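Local coordinates for protein angiotensin-converting enzyme (Anopheles gambiae, PDB 6S1Y) that probably cleaves dipeptides from the C-terminal ends of peptides, as a zinc-dependent metallopeptidase of the angiotensin-converting enzyme family, at residues 295-301 with 531-536; 352-357 with 389-395; 541-545 with 557-561. One frame throughout, in Å; residues are numbered along the deposited sequence.

Contact 1: residues 295-301 with 531-536; sequences DFFTSLN and DIYQST. With NAG (2-acetamido-2-deoxy-beta-D-glucopyranose), chain C.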
loop_
_atom_site.group_PDB
_atom_site.type_symbol
_atom_site.label_atom_id
_atom_site.label_comp_id
_atom_site.label_asym_id
_atom_site.label_seq_id
_atom_site.Cartn_x
_atom_site.Cartn_y
_atom_site.Cartn_z
ATOM N N ASP A 295 -10.618 18.906 3.845
ATOM C CA ASP A 295 -10.470 19.921 4.889
ATOM C C ASP A 295 -9.150 19.786 5.637
ATOM O O ASP A 295 -8.520 20.788 5.989
ATOM C CB ASP A 295 -11.622 19.830 5.885
ATOM C CG ASP A 295 -11.464 20.805 7.044
ATOM O OD1 ASP A 295 -11.628 22.038 6.823
ATOM O OD2 ASP A 295 -11.175 20.351 8.177
ATOM N N PHE A 296 -8.722 18.556 5.920
ATOM C CA PHE A 296 -7.465 18.386 6.641
ATOM C C PHE A 296 -6.314 18.957 5.821
ATOM O O PHE A 296 -5.492 19.724 6.334
ATOM C CB PHE A 296 -7.251 16.910 6.974
ATOM C CG PHE A 296 -6.290 16.674 8.107
ATOM C CD1 PHE A 296 -4.970 17.062 8.003
ATOM C CD2 PHE A 296 -6.706 16.048 9.270
ATOM C CE1 PHE A 296 -4.086 16.849 9.032
ATOM C CE2 PHE A 296 -5.820 15.827 10.306
ATOM C CZ PHE A 296 -4.512 16.225 10.184
ATOM N N PHE A 297 -6.268 18.633 4.526
ATOM C CA PHE A 297 -5.202 19.159 3.674
ATOM C C PHE A 297 -5.269 20.685 3.564
ATOM O O PHE A 297 -4.233 21.360 3.574
ATOM C CB PHE A 297 -5.276 18.523 2.284
ATOM C CG PHE A 297 -4.618 17.177 2.189
ATOM C CD1 PHE A 297 -3.230 17.066 2.195
ATOM C CD2 PHE A 297 -5.374 16.020 2.074
ATOM C CE1 PHE A 297 -2.606 15.812 2.112
ATOM C CE2 PHE A 297 -4.752 14.764 1.980
ATOM C CZ PHE A 297 -3.370 14.669 1.998
ATOM N N THR A 298 -6.476 21.249 3.441
ATOM C CA THR A 298 -6.582 22.710 3.373
ATOM C C THR A 298 -6.155 23.352 4.693
ATOM O O THR A 298 -5.470 24.383 4.693
ATOM C CB THR A 298 -8.001 23.144 2.991
ATOM O OG1 THR A 298 -8.943 22.669 3.957
ATOM C CG2 THR A 298 -8.387 22.586 1.621
ATOM N N SER A 299 -6.506 22.733 5.829
ATOM C CA SER A 299 -6.017 23.211 7.116
ATOM C C SER A 299 -4.500 23.286 7.171
ATOM O O SER A 299 -3.955 23.971 8.046
ATOM C CB SER A 299 -6.507 22.294 8.238
ATOM O OG SER A 299 -5.592 21.210 8.434
ATOM N N LEU A 300 -3.796 22.572 6.288
ATOM C CA LEU A 300 -2.338 22.609 6.260
ATOM C C LEU A 300 -1.795 23.579 5.211
ATOM O O LEU A 300 -0.609 23.498 4.857
ATOM C CB LEU A 300 -1.764 21.212 5.999
ATOM C CG LEU A 300 -2.100 20.091 6.990
ATOM C CD1 LEU A 300 -1.649 18.731 6.466
ATOM C CD2 LEU A 300 -1.471 20.357 8.344
ATOM N N ASN A 301 -2.637 24.488 4.703
ATOM C CA ASN A 301 -2.244 25.391 3.622
ATOM C C ASN A 301 -1.756 24.616 2.403
ATOM O O ASN A 301 -0.788 24.996 1.747
ATOM C CB ASN A 301 -1.174 26.382 4.070
ATOM C CG ASN A 301 -1.078 27.598 3.147
ATOM O OD1 ASN A 301 -2.090 28.143 2.730
ATOM N ND2 ASN A 301 0.150 28.008 2.823
ATOM N N ASP A 531 -1.430 15.782 16.956
ATOM C CA ASP A 531 -2.347 16.110 15.866
ATOM C C ASP A 531 -1.810 17.336 15.130
ATOM O O ASP A 531 -1.706 18.419 15.718
ATOM C CB ASP A 531 -3.755 16.374 16.402
ATOM C CG ASP A 531 -4.770 16.587 15.299
ATOM O OD1 ASP A 531 -4.413 16.351 14.134
ATOM O OD2 ASP A 531 -5.932 16.977 15.579
ATOM N N ILE A 532 -1.476 17.177 13.843
ATOM C CA ILE A 532 -0.951 18.300 13.076
ATOM C C ILE A 532 -2.059 19.038 12.330
ATOM O O ILE A 532 -1.782 19.861 11.448
ATOM C CB ILE A 532 0.132 17.860 12.078
ATOM C CG1 ILE A 532 -0.474 17.031 10.938
ATOM C CG2 ILE A 532 1.224 17.103 12.782
ATOM C CD1 ILE A 532 0.532 16.740 9.840
ATOM N N TYR A 533 -3.311 18.729 12.646
ATOM C CA TYR A 533 -4.438 19.472 12.088
ATOM C C TYR A 533 -4.297 20.971 12.360
ATOM O O TYR A 533 -4.124 21.392 13.509
ATOM C CB TYR A 533 -5.738 18.930 12.702
ATOM C CG TYR A 533 -7.030 19.509 12.159
ATOM C CD1 TYR A 533 -7.353 19.410 10.811
ATOM C CD2 TYR A 533 -7.948 20.129 13.007
ATOM C CE1 TYR A 533 -8.563 19.942 10.311
ATOM C CE2 TYR A 533 -9.153 20.656 12.527
ATOM C CZ TYR A 533 -9.455 20.558 11.183
ATOM O OH TYR A 533 -10.652 21.078 10.727
ATOM N N GLN A 534 -4.379 21.770 11.286
ATOM C CA GLN A 534 -4.333 23.236 11.309
ATOM C C GLN A 534 -2.939 23.777 11.563
ATOM O O GLN A 534 -2.796 24.906 12.019
ATOM C CB GLN A 534 -5.289 23.841 12.352
ATOM C CG GLN A 534 -6.728 23.427 12.133
ATOM C CD GLN A 534 -7.666 23.900 13.218
ATOM O OE1 GLN A 534 -7.377 23.791 14.416
ATOM N NE2 GLN A 534 -8.821 24.407 12.804
ATOM N N SER A 535 -1.897 23.004 11.284
ATOM C CA SER A 535 -0.529 23.482 11.461
ATOM C C SER A 535 0.048 23.834 10.097
ATOM O O SER A 535 0.699 23.015 9.448
ATOM C CB SER A 535 0.354 22.459 12.162
ATOM O OG SER A 535 1.715 22.881 12.090
ATOM N N THR A 536 -0.185 25.083 9.669
ATOM C CA THR A 536 0.407 25.569 8.429
ATOM C C THR A 536 1.933 25.507 8.475
ATOM O O THR A 536 2.582 25.384 7.429
ATOM C CB THR A 536 -0.074 26.996 8.132
ATOM O OG1 THR A 536 0.337 27.897 9.166
ATOM C CG2 THR A 536 -1.590 27.046 8.030
HETATM C C1 NAG C . 0.418 29.156 1.983
HETATM C C2 NAG C . 1.197 30.174 2.827
HETATM C C3 NAG C . 1.588 31.386 1.982
HETATM C C4 NAG C . 2.310 30.964 0.706
HETATM C C5 NAG C . 1.469 29.921 -0.038
HETATM C C6 NAG C . 2.171 29.335 -1.241
HETATM C C7 NAG C . 0.771 30.319 5.245
HETATM C C8 NAG C . -0.167 30.798 6.307
HETATM N N2 NAG C . 0.414 30.586 3.983
HETATM O O3 NAG C . 2.446 32.208 2.764
HETATM O O4 NAG C . 2.544 32.105 -0.123
HETATM O O5 NAG C . 1.174 28.814 0.831
HETATM O O6 NAG C . 1.364 28.355 -1.881
HETATM O O7 NAG C . 1.810 29.725 5.517
#

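Contact 2: residues 352-357 with 389-395; sequences FFVVHH and DVLSLSV. With ZN (zinc ion), chain G; KSN ((2~{S})-2-[[(4~{S})-4-azanyl-5-oxidanyl-5-oxidanylidene-pentanoyl]amino]pentanedioic acid), chain H.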
loop_
_atom_site.group_PDB
_atom_site.type_symbol
_atom_site.label_atom_id
_atom_site.label_comp_id
_atom_site.label_asym_id
_atom_site.label_seq_id
_atom_site.Cartn_x
_atom_site.Cartn_y
_atom_site.Cartn_z
ATOM N N PHE A 352 -12.335 5.171 6.206
ATOM C CA PHE A 352 -11.960 6.562 6.437
ATOM C C PHE A 352 -10.458 6.764 6.291
ATOM O O PHE A 352 -10.025 7.777 5.734
ATOM C CB PHE A 352 -12.426 6.995 7.830
ATOM C CG PHE A 352 -12.581 8.484 8.003
ATOM C CD1 PHE A 352 -12.981 9.301 6.951
ATOM C CD2 PHE A 352 -12.355 9.067 9.237
ATOM C CE1 PHE A 352 -13.153 10.684 7.131
ATOM C CE2 PHE A 352 -12.517 10.452 9.425
ATOM C CZ PHE A 352 -12.923 11.253 8.370
ATOM N N PHE A 353 -9.638 5.816 6.798
ATOM C CA PHE A 353 -8.187 5.911 6.629
ATOM C C PHE A 353 -7.776 5.661 5.183
ATOM O O PHE A 353 -6.832 6.287 4.689
ATOM C CB PHE A 353 -7.447 4.924 7.561
ATOM C CG PHE A 353 -7.624 5.244 9.006
ATOM C CD1 PHE A 353 -7.397 6.533 9.477
ATOM C CD2 PHE A 353 -8.090 4.280 9.891
ATOM C CE1 PHE A 353 -7.609 6.845 10.806
ATOM C CE2 PHE A 353 -8.302 4.585 11.218
ATOM C CZ PHE A 353 -8.064 5.866 11.683
ATOM N N VAL A 354 -8.430 4.716 4.497
ATOM C CA VAL A 354 -8.139 4.543 3.073
ATOM C C VAL A 354 -8.385 5.853 2.328
ATOM O O VAL A 354 -7.583 6.262 1.484
ATOM C CB VAL A 354 -8.966 3.388 2.479
ATOM C CG1 VAL A 354 -8.811 3.360 0.977
ATOM C CG2 VAL A 354 -8.531 2.032 3.078
ATOM N N VAL A 355 -9.486 6.548 2.657
ATOM C CA VAL A 355 -9.772 7.842 2.036
ATOM C C VAL A 355 -8.552 8.742 2.121
ATOM O O VAL A 355 -8.071 9.270 1.110
ATOM C CB VAL A 355 -11.011 8.483 2.688
ATOM C CG1 VAL A 355 -11.165 9.946 2.295
ATOM C CG2 VAL A 355 -12.272 7.703 2.281
ATOM N N HIS A 356 -8.002 8.888 3.324
ATOM C CA HIS A 356 -6.824 9.727 3.511
ATOM C C HIS A 356 -5.618 9.201 2.741
ATOM O O HIS A 356 -4.880 9.984 2.136
ATOM C CB HIS A 356 -6.489 9.831 4.994
ATOM C CG HIS A 356 -7.438 10.692 5.757
ATOM N ND1 HIS A 356 -8.651 10.232 6.208
ATOM C CD2 HIS A 356 -7.364 11.993 6.128
ATOM C CE1 HIS A 356 -9.284 11.210 6.831
ATOM N NE2 HIS A 356 -8.522 12.287 6.799
ATOM N N HIS A 357 -5.376 7.887 2.773
ATOM C CA HIS A 357 -4.262 7.330 2.001
ATOM C C HIS A 357 -4.347 7.784 0.549
ATOM O O HIS A 357 -3.368 8.276 -0.030
ATOM C CB HIS A 357 -4.262 5.793 2.079
ATOM C CG HIS A 357 -3.236 5.139 1.197
ATOM N ND1 HIS A 357 -1.949 4.874 1.617
ATOM C CD2 HIS A 357 -3.306 4.713 -0.089
ATOM C CE1 HIS A 357 -1.271 4.315 0.628
ATOM N NE2 HIS A 357 -2.072 4.202 -0.416
ATOM N N ASP A 389 -0.865 8.462 4.748
ATOM C CA ASP A 389 -0.744 7.757 6.021
ATOM C C ASP A 389 -0.246 8.686 7.126
ATOM O O ASP A 389 -0.645 8.533 8.287
ATOM C CB ASP A 389 0.168 6.541 5.861
ATOM C CG ASP A 389 -0.518 5.379 5.128
ATOM O OD1 ASP A 389 -1.713 5.507 4.730
ATOM O OD2 ASP A 389 0.166 4.337 4.947
ATOM N N VAL A 390 0.583 9.675 6.792
ATOM C CA VAL A 390 0.994 10.660 7.797
ATOM C C VAL A 390 -0.224 11.389 8.345
ATOM O O VAL A 390 -0.382 11.544 9.559
ATOM C CB VAL A 390 2.023 11.642 7.211
ATOM C CG1 VAL A 390 2.201 12.839 8.134
ATOM C CG2 VAL A 390 3.367 10.924 6.986
ATOM N N LEU A 391 -1.127 11.822 7.460
ATOM C CA LEU A 391 -2.363 12.417 7.953
ATOM C C LEU A 391 -3.132 11.418 8.806
ATOM O O LEU A 391 -3.659 11.774 9.865
ATOM C CB LEU A 391 -3.251 12.915 6.807
ATOM C CG LEU A 391 -2.735 14.013 5.875
ATOM C CD1 LEU A 391 -3.893 14.861 5.327
ATOM C CD2 LEU A 391 -1.718 14.869 6.552
ATOM N N SER A 392 -3.227 10.161 8.348
ATOM C CA SER A 392 -3.999 9.174 9.096
ATOM C C SER A 392 -3.444 8.977 10.499
ATOM O O SER A 392 -4.211 8.687 11.427
ATOM C CB SER A 392 -4.021 7.832 8.361
ATOM O OG SER A 392 -4.846 7.907 7.222
ATOM N N LEU A 393 -2.123 9.118 10.677
ATOM C CA LEU A 393 -1.556 9.056 12.029
ATOM C C LEU A 393 -2.139 10.141 12.937
ATOM O O LEU A 393 -2.429 9.881 14.106
ATOM C CB LEU A 393 -0.028 9.161 11.981
ATOM C CG LEU A 393 0.691 7.876 11.538
ATOM C CD1 LEU A 393 2.189 8.089 11.364
ATOM C CD2 LEU A 393 0.476 6.761 12.529
ATOM N N SER A 394 -2.309 11.369 12.427
ATOM C CA SER A 394 -2.920 12.420 13.239
ATOM C C SER A 394 -4.406 12.148 13.445
ATOM O O SER A 394 -4.919 12.284 14.564
ATOM C CB SER A 394 -2.728 13.801 12.590
ATOM O OG SER A 394 -1.399 14.289 12.725
ATOM N N VAL A 395 -5.106 11.756 12.371
ATOM C CA VAL A 395 -6.542 11.534 12.443
ATOM C C VAL A 395 -6.880 10.449 13.445
ATOM O O VAL A 395 -7.978 10.435 14.012
ATOM C CB VAL A 395 -7.105 11.161 11.057
ATOM C CG1 VAL A 395 -8.522 10.681 11.216
ATOM C CG2 VAL A 395 -7.065 12.332 10.114
HETATM ZN ZN ZN G . -1.173 4.024 -2.195
HETATM C C10 KSN H . -2.522 0.976 -7.806
HETATM C C13 KSN H . -2.683 2.390 -3.380
HETATM C C17 KSN H . -3.305 -2.760 0.605
HETATM C C02 KSN H . -2.944 -1.329 1.022
HETATM C C03 KSN H . -2.844 -0.305 -0.118
HETATM C C04 KSN H . -3.560 -0.643 -1.416
HETATM C C05 KSN H . -4.656 0.364 -1.852
HETATM C C07 KSN H . -3.383 1.137 -3.963
HETATM C C08 KSN H . -3.635 1.220 -5.463
HETATM C C09 KSN H . -2.337 1.205 -6.293
HETATM N N01 KSN H . -1.664 -1.316 1.739
HETATM N N06 KSN H . -4.566 1.147 -3.093
HETATM O O11 KSN H . -3.604 0.467 -8.235
HETATM O O12 KSN H . -1.598 1.276 -8.638
HETATM O O14 KSN H . -3.402 3.370 -3.041
HETATM O O15 KSN H . -1.451 2.440 -3.201
HETATM O O16 KSN H . -5.648 0.463 -1.193
HETATM O O18 KSN H . -4.528 -3.051 0.506
HETATM O O19 KSN H . -2.464 -3.666 0.362
HETATM O O HOH W 1 -4.052 5.836 5.833
#

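Contact 3: residues 541-545 with 557-561; sequences QLKEM and AMEVL. With NAG (2-acetamido-2-deoxy-beta-D-glucopyranose), chain C.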
loop_
_atom_site.group_PDB
_atom_site.type_symbol
_atom_site.label_atom_id
_atom_site.label_comp_id
_atom_site.label_asym_id
_atom_site.label_seq_id
_atom_site.Cartn_x
_atom_site.Cartn_y
_atom_site.Cartn_z
ATOM N N GLN A 541 6.374 22.941 5.201
ATOM C CA GLN A 541 7.545 22.102 4.962
ATOM C C GLN A 541 7.174 20.850 4.172
ATOM O O GLN A 541 7.960 20.380 3.341
ATOM C CB GLN A 541 8.210 21.722 6.279
ATOM C CG GLN A 541 8.992 22.861 6.931
ATOM C CD GLN A 541 10.167 23.313 6.091
ATOM O OE1 GLN A 541 11.091 22.539 5.826
ATOM N NE2 GLN A 541 10.129 24.570 5.657
ATOM N N LEU A 542 5.973 20.319 4.389
ATOM C CA LEU A 542 5.539 19.157 3.628
ATOM C C LEU A 542 5.340 19.506 2.153
ATOM O O LEU A 542 5.874 18.814 1.272
ATOM C CB LEU A 542 4.267 18.591 4.260
ATOM C CG LEU A 542 3.655 17.345 3.633
ATOM C CD1 LEU A 542 4.645 16.196 3.583
ATOM C CD2 LEU A 542 2.402 16.929 4.408
ATOM N N LYS A 543 4.587 20.586 1.869
ATOM C CA LYS A 543 4.446 21.107 0.505
ATOM C C LYS A 543 5.779 21.147 -0.234
ATOM O O LYS A 543 5.890 20.705 -1.381
ATOM C CB LYS A 543 3.887 22.536 0.512
ATOM C CG LYS A 543 2.429 22.699 0.775
ATOM C CD LYS A 543 2.097 24.186 0.962
ATOM C CE LYS A 543 2.171 24.974 -0.335
ATOM N NZ LYS A 543 2.009 26.432 -0.084
ATOM N N GLU A 544 6.795 21.725 0.409
ATOM C CA GLU A 544 8.094 21.878 -0.234
ATOM C C GLU A 544 8.650 20.526 -0.670
ATOM O O GLU A 544 9.151 20.377 -1.791
ATOM C CB GLU A 544 9.065 22.589 0.719
ATOM C CG GLU A 544 10.309 23.142 0.031
ATOM C CD GLU A 544 11.357 23.697 1.000
ATOM O OE1 GLU A 544 10.971 24.305 2.023
ATOM O OE2 GLU A 544 12.575 23.522 0.729
ATOM N N MET A 545 8.584 19.524 0.205
ATOM C CA MET A 545 9.105 18.210 -0.161
ATOM C C MET A 545 8.340 17.640 -1.352
ATOM O O MET A 545 8.940 17.192 -2.330
ATOM C CB MET A 545 9.039 17.260 1.035
ATOM C CG MET A 545 9.567 15.859 0.735
ATOM S SD MET A 545 9.735 14.830 2.231
ATOM C CE MET A 545 8.045 14.372 2.560
ATOM N N ALA A 557 15.027 15.087 -0.919
ATOM C CA ALA A 557 13.617 15.355 -0.639
ATOM C C ALA A 557 13.294 15.103 0.833
ATOM O O ALA A 557 12.582 15.895 1.466
ATOM C CB ALA A 557 12.730 14.501 -1.543
ATOM N N MET A 558 13.818 14.012 1.401
ATOM C CA MET A 558 13.545 13.730 2.804
ATOM C C MET A 558 14.140 14.804 3.706
ATOM O O MET A 558 13.461 15.335 4.591
ATOM C CB MET A 558 14.106 12.367 3.188
ATOM C CG MET A 558 13.966 12.072 4.679
ATOM S SD MET A 558 14.480 10.399 5.037
ATOM C CE MET A 558 12.920 9.570 4.793
ATOM N N GLU A 559 15.417 15.135 3.497
ATOM C CA GLU A 559 16.045 16.161 4.317
ATOM C C GLU A 559 15.217 17.435 4.375
ATOM O O GLU A 559 15.195 18.111 5.406
ATOM C CB GLU A 559 17.442 16.472 3.790
ATOM C CG GLU A 559 18.123 17.542 4.600
ATOM C CD GLU A 559 19.621 17.564 4.420
ATOM O OE1 GLU A 559 20.101 17.255 3.303
ATOM O OE2 GLU A 559 20.312 17.892 5.409
ATOM N N VAL A 560 14.497 17.760 3.302
ATOM C CA VAL A 560 13.709 18.989 3.274
ATOM C C VAL A 560 12.730 19.029 4.434
ATOM O O VAL A 560 12.451 20.095 5.007
ATOM C CB VAL A 560 12.979 19.117 1.923
ATOM C CG1 VAL A 560 11.795 20.090 2.029
ATOM C CG2 VAL A 560 13.940 19.545 0.845
ATOM N N LEU A 561 12.155 17.882 4.771
ATOM C CA LEU A 561 11.163 17.829 5.837
ATOM C C LEU A 561 11.736 17.395 7.175
ATOM O O LEU A 561 11.255 17.853 8.214
ATOM C CB LEU A 561 10.039 16.871 5.451
ATOM C CG LEU A 561 8.974 16.649 6.513
ATOM C CD1 LEU A 561 8.392 17.943 6.968
ATOM C CD2 LEU A 561 7.904 15.750 5.941
HETATM C C1 NAG C . 0.418 29.156 1.983
HETATM C C2 NAG C . 1.197 30.174 2.827
HETATM C C3 NAG C . 1.588 31.386 1.982
HETATM C C4 NAG C . 2.310 30.964 0.706
HETATM C C5 NAG C . 1.469 29.921 -0.038
HETATM C C6 NAG C . 2.171 29.335 -1.241
HETATM C C7 NAG C . 0.771 30.319 5.245
HETATM C C8 NAG C . -0.167 30.798 6.307
HETATM N N2 NAG C . 0.414 30.586 3.983
HETATM O O3 NAG C . 2.446 32.208 2.764
HETATM O O4 NAG C . 2.544 32.105 -0.123
HETATM O O5 NAG C . 1.174 28.814 0.831
HETATM O O6 NAG C . 1.364 28.355 -1.881
HETATM O O7 NAG C . 1.810 29.725 5.517
#

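Contact 1: residues 295-301 with 531-536
With CG trans to the backbone N in both residues (chi1 176° in Asp295, -175° in Tyr533), the carboxylate of Asp295 and the phenol of Tyr533 are carried to the same place, where the Tyr533 hydroxyl donates to Asp295 OD2 over 2.7 Å. It meets the syn lone pair, and OD2 lies in the plane of the phenol ring at its edge, with carboxylate and ring planes 56° apart. Next to this bond the Phe296 ring packs against Tyr533, whose CD1 sits over one face, offset toward the rim and 3.8 Å from Phe296 CD2, while CG1 of Ile532 approaches the ring edge. The two aromatic rings meet obliquely, and His400 touches both. Ser299 OG receives the backbone N of Gln534 at 3.1 Å and itself donates to Phe296 O at 2.6 Å, so one hydroxyl joins the last helical turn to the loop.

Ile532 to Ser535 form a type II beta turn, overlapped at its start by an Asx turn in which Asp531 OD1 takes the N-H of Tyr533, while Asp531 OD2 is held by His400 and Lys403. In the first segment, helix 286-299 ends in a Schellman motif with Asn301, at positive phi, as its C-prime residue. Leu300 CD2 presses against Ile532 O at 3.2 Å. Beyond it Asn301 CB meets Thr536 CG2 at 4.0 Å, and Asn301 ND2 carries the N-linked sugar, whose other protein partners include Lys543 and Asn540.

Contact 2: residues 352-357 with 389-395
This is a buried, roughly antiparallel helix-helix contact behind the zinc site, between helices 349-368 and 381-395, the axes of their short segments 8.3 Å apart with 143° between N-to-C directions. CG of His357 lies trans to its backbone N (chi1 174°), carrying the ring to the metal; NE2 binds zinc at 2.0 Å, and ND1 donates to Asp389 OD1 over 3.2 Å. Asp389 OD1 lies near the imidazole plane but is met from above its own carboxylate plane, the planes 46° apart, and Gln504 holds OD2. The His357-Asp389 bond probably fixes the ring's rotation and makes NE2 a stronger ligand. His357 and His361 of the HExxH motif bind the metal with Glu385, the gluzincin arrangement of this family, and one carboxylate of the bound gamma-linked glutamate dipeptide binds zinc closely through O15, more distantly through O14.

A water bridges the helices, donating to Asp389 OD1 at 2.6 Å and to Phe353 O, and accepting from Ser392 OG. Further from the zinc, van der Waals packing takes over: Val395 CG2 approaches the His356 ring at NE2, 3.6 Å, and CG1 lies 4.0 Å from Phe353 CE1. His356 ND1 turns back to Phe352 O, leaving CE1 centred over the Phe352 ring.

Contact 3: residues 541-545 with 557-561
Met545 is a knob seated among Ala557, Met558, Val560 and Leu561 on the neighbouring helix. Its chain runs extended through chi1 and chi2, carrying CG and SD across to the second helix, and bends only at chi3, 77°. CG passes 3.1 Å from Ala557 O, and the bend carries CE to Leu561 CD2 at 3.7 Å. In Leu561, CG trans to the backbone N and chi2 near 54° direct CD1 to Gln541 CB, 3.8 Å away, and CD2 to Met545 CE; CD2 also meets Leu542 CD1, at 4.0 Å. Leu542 and Leu561 run side by side, pointing the same way.

Val560 supplies the other flank. Its CG1 lies 3.7 Å from the backbone N of Met545 and also rests against the extended side chain of Glu544, which crosses it obliquely, with CG1 3.8 Å from OE2. From the same helix as Met545, Lys543 extends to the sugar on Asn301, its NZ donating to O6 at 2.7 Å. Phe507 of helix 495-514 and Phe383 of helix 381-395 both pack on Met545 and Met558. With short segment axes 8.5 Å apart and at 171°, helices 536-547 and 554-562 form an antiparallel helical hairpin, with Met545 as a knob in a hole of the partner helix, within the largely helical peptidase fold.

Overall arrangement
From the N terminus, helix 286-299 supplies the first half of contact 1, whose loop closes only at 531-536, some 230 residues later. Nested inside it, contact 2 closes a loop of about 32 residues between helices 349-368 and 381-395. The two touch: Phe296 and Phe297 pack on Leu391, and Ser394 OG probably bonds to Ile532 N, so the helices at the zinc site are tied to the helix end and loop of contact 1. Contact 3 follows in series, closing a loop of about 12 residues between helices 536-547 and 554-562. Contacts 1 and 3 meet where Asn301 lies against Lys543, and both touch the same sugar. Contacts 2 and 3 do not touch, their nearest atoms being about 5 Å apart.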